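Local coordinates for protein acinetobacter secreted protease CpaA (Acinetobacter nosocomialis M2, PDB 6O38) that acts as a secreted zinc metalloprotease that pairs with its chaperone CpaB and is probably exported by the type II secretion system, at residues L95-P100 / M116-I121; W126-A131 / V150-D155; G170-W174 / P186-K190. All coordinates share one frame; numbering follows the deposited sequence.

Interaction 1: residues L95-P100 / M116-I121; sequences LATVSP and MQKVLI
Three backbone hydrogen bonds join Ala96-Val98 to Lys118-Leu120 in parallel register. Lys118 N gives to Ala96 O at 2.8 Å, Val98 N to Lys118 O at 2.9 Å, and Leu120 N to Val98 O at 3.1 Å. The alternation of donor and acceptor, with Thr97 beside Lys118 and Val98 beside Val119, is the evidence for a parallel ladder, although the short strands 96-98 and 116-121 are turned 36° from each other.

One further polar bond comes from a side chain. Ser99 OG, anti to its own carbonyl carbon (chi1 -57°), gives its hydrogen to Leu120 O at 2.8 Å, so the pairing continues by a hydroxyl where 95-100 leaves the strand. Gln117 OE1 accepts from Thr112 N, outside the two segments.

Apolar contacts fall on two faces. On one, Val98 CG1 lies alongside Val119 CG2 at 3.8 Å, both side chains pointing the same way. On the other, the methyl CG2 of Thr97 meets Leu120 CB at 3.6 Å. At the start, both methyls of Leu95 approach the selenomethionine Met116, CD2 standing 3.7 Å from its CG and also near SE; at the far end Pro100 and Ile121 cross at about a right angle.

The chemistry is thus divided: main-chain bonds and one serine hydroxyl fix the register, while aliphatic groups pack on both faces, the valines on one and Thr97 with Leu120 on the other.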
ATOM      1  N   LEU A  95       2.186 -12.202 -28.348  1.00 71.60           N
ATOM      2  CA  LEU A  95       1.016 -12.783 -27.707  1.00 70.56           C
ATOM      3  C   LEU A  95       0.024 -13.308 -28.739  1.00 71.15           C
ATOM      4  O   LEU A  95      -0.032 -12.832 -29.876  1.00 73.00           O
ATOM      5  CB  LEU A  95       0.328 -11.750 -26.812  1.00 68.82           C
ATOM      6  CG  LEU A  95       1.180 -11.147 -25.694  1.00 68.07           C
ATOM      7  CD1 LEU A  95       0.398 -10.087 -24.935  1.00 67.17           C
ATOM      8  CD2 LEU A  95       1.674 -12.234 -24.752  1.00 68.06           C
ATOM      9  N   ALA A  96      -0.753 -14.307 -28.327  1.00 70.03           N
ATOM     10  CA  ALA A  96      -1.841 -14.819 -29.152  1.00 70.53           C
ATOM     11  C   ALA A  96      -2.871 -13.723 -29.398  1.00 68.91           C
ATOM     12  O   ALA A  96      -3.466 -13.196 -28.453  1.00 67.37           O
ATOM     13  CB  ALA A  96      -2.491 -16.025 -28.479  1.00 71.09           C
ATOM     14  N   THR A  97      -3.080 -13.381 -30.665  1.00 68.45           N
ATOM     15  CA  THR A  97      -3.932 -12.265 -31.051  1.00 67.13           C
ATOM     16  C   THR A  97      -5.255 -12.779 -31.604  1.00 67.75           C
ATOM     17  O   THR A  97      -5.275 -13.705 -32.423  1.00 69.60           O
ATOM     18  CB  THR A  97      -3.235 -11.384 -32.091  1.00 67.45           C
ATOM     19  OG1 THR A  97      -1.966 -10.954 -31.581  1.00 67.23           O
ATOM     20  CG2 THR A  97      -4.082 -10.165 -32.414  1.00 66.51           C
ATOM     21  N   VAL A  98      -6.353 -12.179 -31.149  1.00 65.65           N
ATOM     22  CA  VAL A  98      -7.686 -12.443 -31.675  1.00 66.38           C
ATOM     23  C   VAL A  98      -8.337 -11.104 -31.989  1.00 64.94           C
ATOM     24  O   VAL A  98      -8.136 -10.121 -31.267  1.00 63.00           O
ATOM     25  CB  VAL A  98      -8.541 -13.270 -30.686  1.00 66.42           C
ATOM     26  CG1 VAL A  98      -8.747 -12.514 -29.380  1.00 64.15           C
ATOM     27  CG2 VAL A  98      -9.877 -13.649 -31.312  1.00 67.54           C
ATOM     28  N   SER A  99      -9.099 -11.055 -33.077  1.00 67.64           N
ATOM     29  CA  SER A  99      -9.696  -9.808 -33.520  1.00 66.73           C
ATOM     30  C   SER A  99     -11.162 -10.006 -33.873  1.00 67.25           C
ATOM     31  O   SER A  99     -11.568 -11.102 -34.274  1.00 69.08           O
ATOM     32  CB  SER A  99      -8.952  -9.249 -34.743  1.00 67.55           C
ATOM     33  OG  SER A  99      -7.575  -9.070 -34.466  1.00 67.39           O
ATOM     34  N   PRO A 100     -11.979  -8.964 -33.729  1.00 68.27           N
ATOM     35  CA  PRO A 100     -13.344  -9.025 -34.260  1.00 69.17           C
ATOM     36  C   PRO A 100     -13.324  -9.119 -35.776  1.00 71.02           C
ATOM     37  O   PRO A 100     -12.508  -8.480 -36.443  1.00 70.96           O
ATOM     38  CB  PRO A 100     -13.972  -7.710 -33.784  1.00 67.33           C
ATOM     39  CG  PRO A 100     -12.809  -6.798 -33.561  1.00 66.63           C
ATOM     40  CD  PRO A 100     -11.704  -7.681 -33.060  1.00 66.71           C
HETATM   41  N   MSE A 116      -2.355 -15.460 -21.026  1.00 65.06           N
HETATM   42  CA  MSE A 116      -2.265 -14.123 -21.600  1.00 63.96           C
HETATM   43  C   MSE A 116      -2.632 -14.115 -23.080  1.00 64.70           C
HETATM   44  O   MSE A 116      -2.110 -14.903 -23.868  1.00 66.31           O
HETATM   45  CB  MSE A 116      -0.860 -13.553 -21.405  1.00 66.73           C
HETATM   46  CG  MSE A 116      -0.684 -12.154 -21.959  1.00 65.87           C
HETATM   47 SE   MSE A 116       0.830 -11.241 -21.150  0.33 65.03          SE
HETATM   48  CE  MSE A 116       0.210 -11.262 -19.303  1.00 63.76           C
ATOM     49  N   GLN A 117      -3.542 -13.215 -23.448  1.00 62.79           N
ATOM     50  CA  GLN A 117      -4.002 -13.082 -24.821  1.00 63.40           C
ATOM     51  C   GLN A 117      -4.119 -11.604 -25.163  1.00 62.37           C
ATOM     52  O   GLN A 117      -4.169 -10.745 -24.280  1.00 61.10           O
ATOM     53  CB  GLN A 117      -5.352 -13.781 -25.038  1.00 63.76           C
ATOM     54  CG  GLN A 117      -5.367 -15.249 -24.643  1.00 65.12           C
ATOM     55  CD  GLN A 117      -6.715 -15.900 -24.876  1.00 66.01           C
ATOM     56  OE1 GLN A 117      -7.305 -15.767 -25.949  1.00 66.59           O
ATOM     57  NE2 GLN A 117      -7.215 -16.601 -23.865  1.00 66.22           N
ATOM     58  N   LYS A 118      -4.156 -11.313 -26.461  1.00 62.34           N
ATOM     59  CA  LYS A 118      -4.274  -9.949 -26.958  1.00 61.61           C
ATOM     60  C   LYS A 118      -5.493  -9.837 -27.860  1.00 61.82           C
ATOM     61  O   LYS A 118      -5.648 -10.623 -28.800  1.00 63.03           O
ATOM     62  CB  LYS A 118      -3.016  -9.528 -27.722  1.00 62.21           C
ATOM     63  CG  LYS A 118      -3.111  -8.149 -28.355  1.00 61.76           C
ATOM     64  CD  LYS A 118      -1.740  -7.616 -28.736  1.00 62.20           C
ATOM     65  CE  LYS A 118      -1.645  -7.354 -30.231  1.00 63.23           C
ATOM     66  NZ  LYS A 118      -0.791  -6.174 -30.537  1.00 63.37           N
ATOM     67  N   VAL A 119      -6.352  -8.863 -27.574  1.00 60.71           N
ATOM     68  CA  VAL A 119      -7.469  -8.516 -28.445  1.00 60.96           C
ATOM     69  C   VAL A 119      -7.092  -7.240 -29.183  1.00 61.29           C
ATOM     70  O   VAL A 119      -6.928  -6.180 -28.567  1.00 60.79           O
ATOM     71  CB  VAL A 119      -8.773  -8.340 -27.651  1.00 60.16           C
ATOM     72  CG1 VAL A 119      -9.887  -7.856 -28.566  1.00 60.32           C
ATOM     73  CG2 VAL A 119      -9.163  -9.649 -26.984  1.00 60.08           C
ATOM     74  N   LEU A 120      -6.960  -7.337 -30.503  1.00 63.23           N
ATOM     75  CA  LEU A 120      -6.422  -6.263 -31.326  1.00 63.72           C
ATOM     76  C   LEU A 120      -7.472  -5.849 -32.351  1.00 64.12           C
ATOM     77  O   LEU A 120      -7.999  -6.694 -33.081  1.00 64.61           O
ATOM     78  CB  LEU A 120      -5.113  -6.723 -31.982  1.00 64.50           C
ATOM     79  CG  LEU A 120      -4.297  -5.934 -33.008  1.00 65.28           C
ATOM     80  CD1 LEU A 120      -4.602  -6.438 -34.402  1.00 66.28           C
ATOM     81  CD2 LEU A 120      -4.499  -4.423 -32.900  1.00 65.04           C
ATOM     82  N   ILE A 121      -7.771  -4.551 -32.396  1.00 65.83           N
ATOM     83  CA  ILE A 121      -8.778  -3.983 -33.289  1.00 66.22           C
ATOM     84  C   ILE A 121      -8.081  -3.182 -34.379  1.00 67.24           C
ATOM     85  O   ILE A 121      -7.209  -2.353 -34.088  1.00 67.31           O
ATOM     86  CB  ILE A 121      -9.773  -3.102 -32.515  1.00 65.40           C
ATOM     87  CG1 ILE A 121     -10.549  -3.940 -31.497  1.00 64.52           C
ATOM     88  CG2 ILE A 121     -10.725  -2.402 -33.471  1.00 65.74           C
ATOM     89  CD1 ILE A 121     -11.572  -3.151 -30.718  1.00 63.73           C
TER

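Interaction 2: residues W126-A131 / V150-D155; sequences WAQTIA and VSSDID
Val150 opens the contact by laying CG1 over one face of the Trp126 indole, 3.5 Å from CZ2 and offset toward the rim; Gln128 N lies over the opposite face. The ring stands with CG anti to the backbone N of Trp126 (chi1 176°), which carries the indole across to 150-155. Next, Ser151 presents its carbonyl group to the ring edge, near the indole plane. Ser152 follows with CB close to the carbonyl oxygens of Ala127 and Gln128.

Asp153 is the polar centre. Its N bonds Gln128 O at 3.2 Å, a bent bond (144° at the hydrogen), and its OD1 accepts from Thr129 OG1 at 2.9 Å on the syn side, close to the carboxylate plane. Asp153 O then receives Ile130 N at 3.0 Å. Ile154 sets CG1 obliquely against Ile130 CD1, 4.1 Å away, beside Leu167. Finally Asp155 N gives to Ile130 O at 2.8 Å, while its carboxylate bonds Thr157 N and CB rests on Ala131 CB.

Strands 129-131 and 152-154 run parallel, 26° apart, between strands 106-108 and 166-167: the middle pair of a small mixed sheet, consistent with the StcE-type beta-sandwich domain of this family.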
ATOM      1  N   TRP A 126     -12.907  -4.809 -37.252  1.00 69.29           N
ATOM      2  CA  TRP A 126     -13.484  -3.798 -36.378  1.00 68.19           C
ATOM      3  C   TRP A 126     -14.904  -4.190 -35.995  1.00 67.61           C
ATOM      4  O   TRP A 126     -15.580  -4.928 -36.714  1.00 68.55           O
ATOM      5  CB  TRP A 126     -13.475  -2.418 -37.056  1.00 68.50           C
ATOM      6  CG  TRP A 126     -14.129  -1.327 -36.258  1.00 67.78           C
ATOM      7  CD1 TRP A 126     -13.538  -0.516 -35.334  1.00 67.40           C
ATOM      8  CD2 TRP A 126     -15.505  -0.932 -36.316  1.00 67.39           C
ATOM      9  NE1 TRP A 126     -14.461   0.360 -34.814  1.00 66.66           N
ATOM     10  CE2 TRP A 126     -15.676   0.123 -35.400  1.00 66.66           C
ATOM     11  CE3 TRP A 126     -16.609  -1.372 -37.053  1.00 67.90           C
ATOM     12  CZ2 TRP A 126     -16.907   0.748 -35.202  1.00 66.06           C
ATOM     13  CZ3 TRP A 126     -17.828  -0.751 -36.857  1.00 67.49           C
ATOM     14  CH2 TRP A 126     -17.968   0.296 -35.940  1.00 66.47           C
ATOM     15  N   ALA A 127     -15.344  -3.677 -34.847  1.00 67.54           N
ATOM     16  CA  ALA A 127     -16.716  -3.820 -34.385  1.00 67.07           C
ATOM     17  C   ALA A 127     -17.039  -2.645 -33.474  1.00 65.91           C
ATOM     18  O   ALA A 127     -16.168  -2.145 -32.759  1.00 65.38           O
ATOM     19  CB  ALA A 127     -16.935  -5.146 -33.646  1.00 66.95           C
ATOM     20  N   GLN A 128     -18.300  -2.207 -33.511  1.00 67.09           N
ATOM     21  CA  GLN A 128     -18.713  -1.059 -32.708  1.00 66.07           C
ATOM     22  C   GLN A 128     -18.497  -1.319 -31.223  1.00 64.95           C
ATOM     23  O   GLN A 128     -17.950  -0.474 -30.505  1.00 64.33           O
ATOM     24  CB  GLN A 128     -20.180  -0.725 -32.987  1.00 66.27           C
ATOM     25  CG  GLN A 128     -20.728   0.446 -32.186  1.00 65.32           C
ATOM     26  CD  GLN A 128     -20.175   1.780 -32.650  1.00 65.58           C
ATOM     27  OE1 GLN A 128     -20.355   2.169 -33.803  1.00 66.61           O
ATOM     28  NE2 GLN A 128     -19.501   2.489 -31.751  1.00 64.76           N
ATOM     29  N   THR A 129     -18.919  -2.488 -30.744  1.00 63.13           N
ATOM     30  CA  THR A 129     -18.766  -2.855 -29.342  1.00 62.22           C
ATOM     31  C   THR A 129     -18.282  -4.294 -29.267  1.00 62.75           C
ATOM     32  O   THR A 129     -18.932  -5.196 -29.804  1.00 63.56           O
ATOM     33  CB  THR A 129     -20.083  -2.695 -28.576  1.00 61.52           C
ATOM     34  OG1 THR A 129     -20.579  -1.360 -28.747  1.00 61.09           O
ATOM     35  CG2 THR A 129     -19.876  -2.970 -27.094  1.00 60.57           C
ATOM     36  N   ILE A 130     -17.149  -4.506 -28.608  1.00 59.48           N
ATOM     37  CA  ILE A 130     -16.617  -5.843 -28.383  1.00 59.94           C
ATOM     38  C   ILE A 130     -16.871  -6.219 -26.932  1.00 59.11           C
ATOM     39  O   ILE A 130     -16.839  -5.373 -26.031  1.00 58.08           O
ATOM     40  CB  ILE A 130     -15.114  -5.935 -28.729  1.00 60.27           C
ATOM     41  CG1 ILE A 130     -14.308  -4.918 -27.919  1.00 59.31           C
ATOM     42  CG2 ILE A 130     -14.897  -5.727 -30.219  1.00 61.28           C
ATOM     43  CD1 ILE A 130     -12.913  -5.390 -27.568  1.00 59.60           C
ATOM     44  N   ALA A 131     -17.139  -7.500 -26.703  1.00 59.72           N
ATOM     45  CA  ALA A 131     -17.459  -8.008 -25.378  1.00 59.16           C
ATOM     46  C   ALA A 131     -16.458  -9.087 -24.996  1.00 59.55           C
ATOM     47  O   ALA A 131     -16.204 -10.008 -25.779  1.00 60.99           O
ATOM     48  CB  ALA A 131     -18.884  -8.565 -25.330  1.00 59.79           C
ATOM     49  N   VAL A 150     -11.453   4.544 -36.639  1.00 67.70           N
ATOM     50  CA  VAL A 150     -12.788   4.753 -36.092  1.00 66.66           C
ATOM     51  C   VAL A 150     -12.840   4.082 -34.726  1.00 65.49           C
ATOM     52  O   VAL A 150     -12.391   2.938 -34.569  1.00 65.55           O
ATOM     53  CB  VAL A 150     -13.874   4.210 -37.039  1.00 66.82           C
ATOM     54  CG1 VAL A 150     -14.944   3.443 -36.274  1.00 65.65           C
ATOM     55  CG2 VAL A 150     -14.496   5.347 -37.837  1.00 67.29           C
ATOM     56  N   SER A 151     -13.362   4.796 -33.734  1.00 64.17           N
ATOM     57  CA  SER A 151     -13.302   4.335 -32.357  1.00 63.06           C
ATOM     58  C   SER A 151     -14.363   3.274 -32.078  1.00 62.25           C
ATOM     59  O   SER A 151     -15.371   3.156 -32.781  1.00 62.33           O
ATOM     60  CB  SER A 151     -13.469   5.508 -31.391  1.00 62.35           C
ATOM     61  OG  SER A 151     -14.788   6.021 -31.436  1.00 61.82           O
ATOM     62  N   SER A 152     -14.116   2.493 -31.029  1.00 61.50           N
ATOM     63  CA  SER A 152     -15.040   1.469 -30.558  1.00 60.83           C
ATOM     64  C   SER A 152     -14.985   1.460 -29.033  1.00 59.64           C
ATOM     65  O   SER A 152     -14.337   2.310 -28.413  1.00 59.41           O
ATOM     66  CB  SER A 152     -14.700   0.103 -31.166  1.00 61.60           C
ATOM     67  OG  SER A 152     -13.300  -0.117 -31.186  1.00 62.39           O
ATOM     68  N   ASP A 153     -15.663   0.494 -28.417  1.00 59.05           N
ATOM     69  CA  ASP A 153     -15.692   0.410 -26.965  1.00 57.98           C
ATOM     70  C   ASP A 153     -15.930  -1.033 -26.538  1.00 57.76           C
ATOM     71  O   ASP A 153     -16.235  -1.906 -27.353  1.00 58.38           O
ATOM     72  CB  ASP A 153     -16.755   1.344 -26.371  1.00 57.21           C
ATOM     73  CG  ASP A 153     -18.108   1.201 -27.043  1.00 57.49           C
ATOM     74  OD1 ASP A 153     -18.323   0.203 -27.762  1.00 58.08           O
ATOM     75  OD2 ASP A 153     -18.961   2.093 -26.851  1.00 57.35           O
ATOM     76  N   ILE A 154     -15.785  -1.267 -25.236  1.00 54.30           N
ATOM     77  CA  ILE A 154     -15.914  -2.590 -24.634  1.00 54.28           C
ATOM     78  C   ILE A 154     -17.239  -2.659 -23.889  1.00 53.70           C
ATOM     79  O   ILE A 154     -17.605  -1.718 -23.173  1.00 52.78           O
ATOM     80  CB  ILE A 154     -14.738  -2.889 -23.688  1.00 54.17           C
ATOM     81  CG1 ILE A 154     -13.410  -2.796 -24.439  1.00 55.00           C
ATOM     82  CG2 ILE A 154     -14.896  -4.260 -23.047  1.00 54.22           C
ATOM     83  CD1 ILE A 154     -12.194  -2.922 -23.547  1.00 54.90           C
ATOM     84  N   ASP A 155     -17.963  -3.764 -24.067  1.00 54.21           N
ATOM     85  CA  ASP A 155     -19.173  -3.999 -23.289  1.00 53.61           C
ATOM     86  C   ASP A 155     -18.835  -4.018 -21.804  1.00 52.95           C
ATOM     87  O   ASP A 155     -17.856  -4.636 -21.379  1.00 53.21           O
ATOM     88  CB  ASP A 155     -19.831  -5.316 -23.713  1.00 54.43           C
ATOM     89  CG  ASP A 155     -21.223  -5.503 -23.116  1.00 54.26           C
ATOM     90  OD1 ASP A 155     -21.415  -5.243 -21.909  1.00 53.46           O
ATOM     91  OD2 ASP A 155     -22.134  -5.912 -23.863  1.00 55.04           O
TER

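Interaction 3: residues G170-W174 / P186-K190; sequences GSEYW and PEYIK
Trp174 and Tyr188 meet obliquely on one side of the hairpin: the five-membered ring of Trp174 and the Tyr188 ring have planes at 73° and centroids 5.7 Å apart. Trp174 CD1 comes to the edge of the Tyr188 ring, near its plane, 3.6 Å from CD2. In the plane of the indole, at its own edge, lies Glu172 OE2, which takes the hydrogen of Trp174 NE1 at 2.9 Å through its anti lone pair. That nearly straight bond (167°) would restrict rotation of the indole. On the other side of the hairpin, Tyr173 CD1 meets Ile189 CD1 obliquely.

Between these two faces the main chains pair antiparallel. Lys190 N gives to Glu172 O and Trp174 N to Tyr188 O, the latter at 2.9 Å; Glu187 N then bonds Trp174 O. Because Glu187 and Tyr188 both face Trp174, the 186-190 strand carries a classic beta bulge here.

At the open end, the fully extended Lys190 runs across Glu172 to place NZ 3.0 Å from Gly170 O, in the carbonyl plane on a lone pair. A water accepts from Glu172 N and donates to Lys190 O, each at 2.8 Å, bridging the backbones.

Strand 172-178 sits between strand 183-195 and strand 141-146, whose Thr141 and Gln143 touch Trp174. Tyr173 reaches the opposite way: its OH bonds Thr166 O of strand 166-167, and its ring meets Phe165 edge-to-face.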
ATOM      1  N   GLY A 170      -4.260   3.824 -30.556  1.00 57.88           N
ATOM      2  CA  GLY A 170      -3.306   4.000 -29.479  1.00 56.99           C
ATOM      3  C   GLY A 170      -3.806   3.589 -28.111  1.00 55.75           C
ATOM      4  O   GLY A 170      -3.008   3.559 -27.165  1.00 54.89           O
ATOM      5  N   SER A 171      -5.091   3.275 -27.970  1.00 56.61           N
ATOM      6  CA  SER A 171      -5.625   2.851 -26.684  1.00 55.47           C
ATOM      7  C   SER A 171      -5.089   1.473 -26.309  1.00 55.27           C
ATOM      8  O   SER A 171      -4.833   0.625 -27.168  1.00 55.96           O
ATOM      9  CB  SER A 171      -7.152   2.830 -26.719  1.00 55.18           C
ATOM     10  OG  SER A 171      -7.674   4.127 -26.947  1.00 55.22           O
ATOM     11  N   GLU A 172      -4.919   1.256 -25.006  1.00 55.10           N
ATOM     12  CA  GLU A 172      -4.381  -0.005 -24.506  1.00 54.79           C
ATOM     13  C   GLU A 172      -4.916  -0.249 -23.105  1.00 53.67           C
ATOM     14  O   GLU A 172      -4.618   0.520 -22.186  1.00 52.76           O
ATOM     15  CB  GLU A 172      -2.851   0.013 -24.509  1.00 54.88           C
ATOM     16  CG  GLU A 172      -2.208  -1.255 -23.974  1.00 54.72           C
ATOM     17  CD  GLU A 172      -0.717  -1.309 -24.252  1.00 55.03           C
ATOM     18  OE1 GLU A 172      -0.207  -0.402 -24.942  1.00 55.53           O
ATOM     19  OE2 GLU A 172      -0.056  -2.260 -23.783  1.00 54.87           O
ATOM     20  N   TYR A 173      -5.703  -1.312 -22.944  1.00 52.81           N
ATOM     21  CA  TYR A 173      -6.268  -1.695 -21.656  1.00 51.89           C
ATOM     22  C   TYR A 173      -5.907  -3.142 -21.358  1.00 51.85           C
ATOM     23  O   TYR A 173      -6.038  -4.009 -22.229  1.00 52.57           O
ATOM     24  CB  TYR A 173      -7.792  -1.526 -21.640  1.00 51.62           C
ATOM     25  CG  TYR A 173      -8.278  -0.153 -22.043  1.00 51.60           C
ATOM     26  CD1 TYR A 173      -7.693   0.994 -21.523  1.00 51.24           C
ATOM     27  CD2 TYR A 173      -9.327  -0.004 -22.942  1.00 51.87           C
ATOM     28  CE1 TYR A 173      -8.137   2.251 -21.889  1.00 51.22           C
ATOM     29  CE2 TYR A 173      -9.777   1.248 -23.314  1.00 51.79           C
ATOM     30  CZ  TYR A 173      -9.179   2.372 -22.785  1.00 51.55           C
ATOM     31  OH  TYR A 173      -9.625   3.620 -23.154  1.00 51.53           O
ATOM     32  N   TRP A 174      -5.455  -3.399 -20.135  1.00 53.36           N
ATOM     33  CA  TRP A 174      -5.161  -4.745 -19.663  1.00 53.30           C
ATOM     34  C   TRP A 174      -6.172  -5.135 -18.593  1.00 52.72           C
ATOM     35  O   TRP A 174      -6.367  -4.397 -17.620  1.00 51.99           O
ATOM     36  CB  TRP A 174      -3.738  -4.838 -19.103  1.00 52.99           C
ATOM     37  CG  TRP A 174      -2.659  -4.718 -20.139  1.00 53.62           C
ATOM     38  CD1 TRP A 174      -2.302  -3.596 -20.828  1.00 53.85           C
ATOM     39  CD2 TRP A 174      -1.786  -5.760 -20.593  1.00 54.17           C
ATOM     40  NE1 TRP A 174      -1.265  -3.875 -21.686  1.00 54.51           N
ATOM     41  CE2 TRP A 174      -0.930  -5.198 -21.562  1.00 54.65           C
ATOM     42  CE3 TRP A 174      -1.646  -7.116 -20.278  1.00 54.39           C
ATOM     43  CZ2 TRP A 174       0.051  -5.941 -22.215  1.00 55.30           C
ATOM     44  CZ3 TRP A 174      -0.672  -7.854 -20.929  1.00 55.15           C
ATOM     45  CH2 TRP A 174       0.163  -7.265 -21.886  1.00 55.56           C
ATOM     46  N   PRO A 186      -9.588  -4.150 -14.265  1.00 49.42           N
ATOM     47  CA  PRO A 186      -8.477  -3.462 -14.936  1.00 49.45           C
ATOM     48  C   PRO A 186      -7.202  -3.543 -14.107  1.00 48.99           C
ATOM     49  O   PRO A 186      -7.196  -3.220 -12.917  1.00 48.30           O
ATOM     50  CB  PRO A 186      -8.972  -2.015 -15.068  1.00 49.01           C
ATOM     51  CG  PRO A 186     -10.438  -2.050 -14.753  1.00 48.76           C
ATOM     52  CD  PRO A 186     -10.658  -3.226 -13.860  1.00 48.87           C
ATOM     53  N   GLU A 187      -6.120  -3.983 -14.747  1.00 51.86           N
ATOM     54  CA  GLU A 187      -4.814  -4.065 -14.107  1.00 51.39           C
ATOM     55  C   GLU A 187      -3.831  -3.017 -14.600  1.00 51.00           C
ATOM     56  O   GLU A 187      -2.945  -2.617 -13.842  1.00 50.13           O
ATOM     57  CB  GLU A 187      -4.202  -5.457 -14.310  1.00 52.22           C
ATOM     58  CG  GLU A 187      -4.930  -6.579 -13.579  1.00 52.77           C
ATOM     59  CD  GLU A 187      -4.782  -6.502 -12.066  1.00 52.28           C
ATOM     60  OE1 GLU A 187      -5.482  -7.260 -11.363  1.00 52.58           O
ATOM     61  OE2 GLU A 187      -3.970  -5.687 -11.578  1.00 51.63           O
ATOM     62  N   TYR A 188      -3.964  -2.566 -15.845  1.00 50.38           N
ATOM     63  CA  TYR A 188      -3.151  -1.472 -16.361  1.00 50.12           C
ATOM     64  C   TYR A 188      -3.953  -0.716 -17.406  1.00 50.80           C
ATOM     65  O   TYR A 188      -4.519  -1.326 -18.318  1.00 51.76           O
ATOM     66  CB  TYR A 188      -1.837  -1.980 -16.963  1.00 50.45           C
ATOM     67  CG  TYR A 188      -1.021  -0.888 -17.619  1.00 50.45           C
ATOM     68  CD1 TYR A 188      -0.238  -0.028 -16.858  1.00 49.38           C
ATOM     69  CD2 TYR A 188      -1.037  -0.713 -18.996  1.00 51.50           C
ATOM     70  CE1 TYR A 188       0.506   0.975 -17.452  1.00 49.40           C
ATOM     71  CE2 TYR A 188      -0.297   0.287 -19.599  1.00 51.54           C
ATOM     72  CZ  TYR A 188       0.473   1.128 -18.823  1.00 50.52           C
ATOM     73  OH  TYR A 188       1.211   2.124 -19.419  1.00 50.56           O
ATOM     74  N   ILE A 189      -3.994   0.607 -17.272  1.00 47.38           N
ATOM     75  CA  ILE A 189      -4.688   1.482 -18.207  1.00 48.02           C
ATOM     76  C   ILE A 189      -3.672   2.466 -18.764  1.00 47.89           C
ATOM     77  O   ILE A 189      -3.087   3.254 -18.010  1.00 46.74           O
ATOM     78  CB  ILE A 189      -5.856   2.222 -17.538  1.00 47.47           C
ATOM     79  CG1 ILE A 189      -6.835   1.228 -16.908  1.00 47.50           C
ATOM     80  CG2 ILE A 189      -6.568   3.115 -18.545  1.00 48.13           C
ATOM     81  CD1 ILE A 189      -7.581   0.382 -17.914  1.00 48.48           C
ATOM     82  N   LYS A 190      -3.464   2.425 -20.073  1.00 48.79           N
ATOM     83  CA  LYS A 190      -2.573   3.381 -20.717  1.00 49.03           C
ATOM     84  C   LYS A 190      -3.208   4.764 -20.667  1.00 48.95           C
ATOM     85  O   LYS A 190      -4.303   4.952 -21.214  1.00 49.88           O
ATOM     86  CB  LYS A 190      -2.288   2.968 -22.157  1.00 50.38           C
ATOM     87  CG  LYS A 190      -1.495   3.992 -22.951  1.00 50.97           C
ATOM     88  CD  LYS A 190      -1.034   3.416 -24.280  1.00 52.21           C
ATOM     89  CE  LYS A 190      -0.345   4.469 -25.132  1.00 53.08           C
ATOM     90  NZ  LYS A 190      -0.093   3.981 -26.516  1.00 54.34           N
TER
HETATM   91  O   HOH W   1      -5.238   3.536 -23.409  1.00 50.88           O

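The three interactions cluster in what is probably one StcE-type beta-sandwich domain, with centres about 14 Å apart between interactions 1 and 2 and between 1 and 3, and about 15 Å between 2 and 3. Strand 116-121 of interaction 1 packs on interaction 2, where Val119 CG1 lies 4.0 Å from Ile130 CD1 and Ile121 CD1 lies 3.5 Å from Ser152 OG. It reaches interaction 3 at its other end, Met116 SE standing 3.7 Å from Trp174 CZ3. Ile154 CD1 and Tyr173 CD2, 4.1 Å apart, join interactions 2 and 3. None of the three includes a ligand of the zinc ion, which His498, His502 and His508 bind.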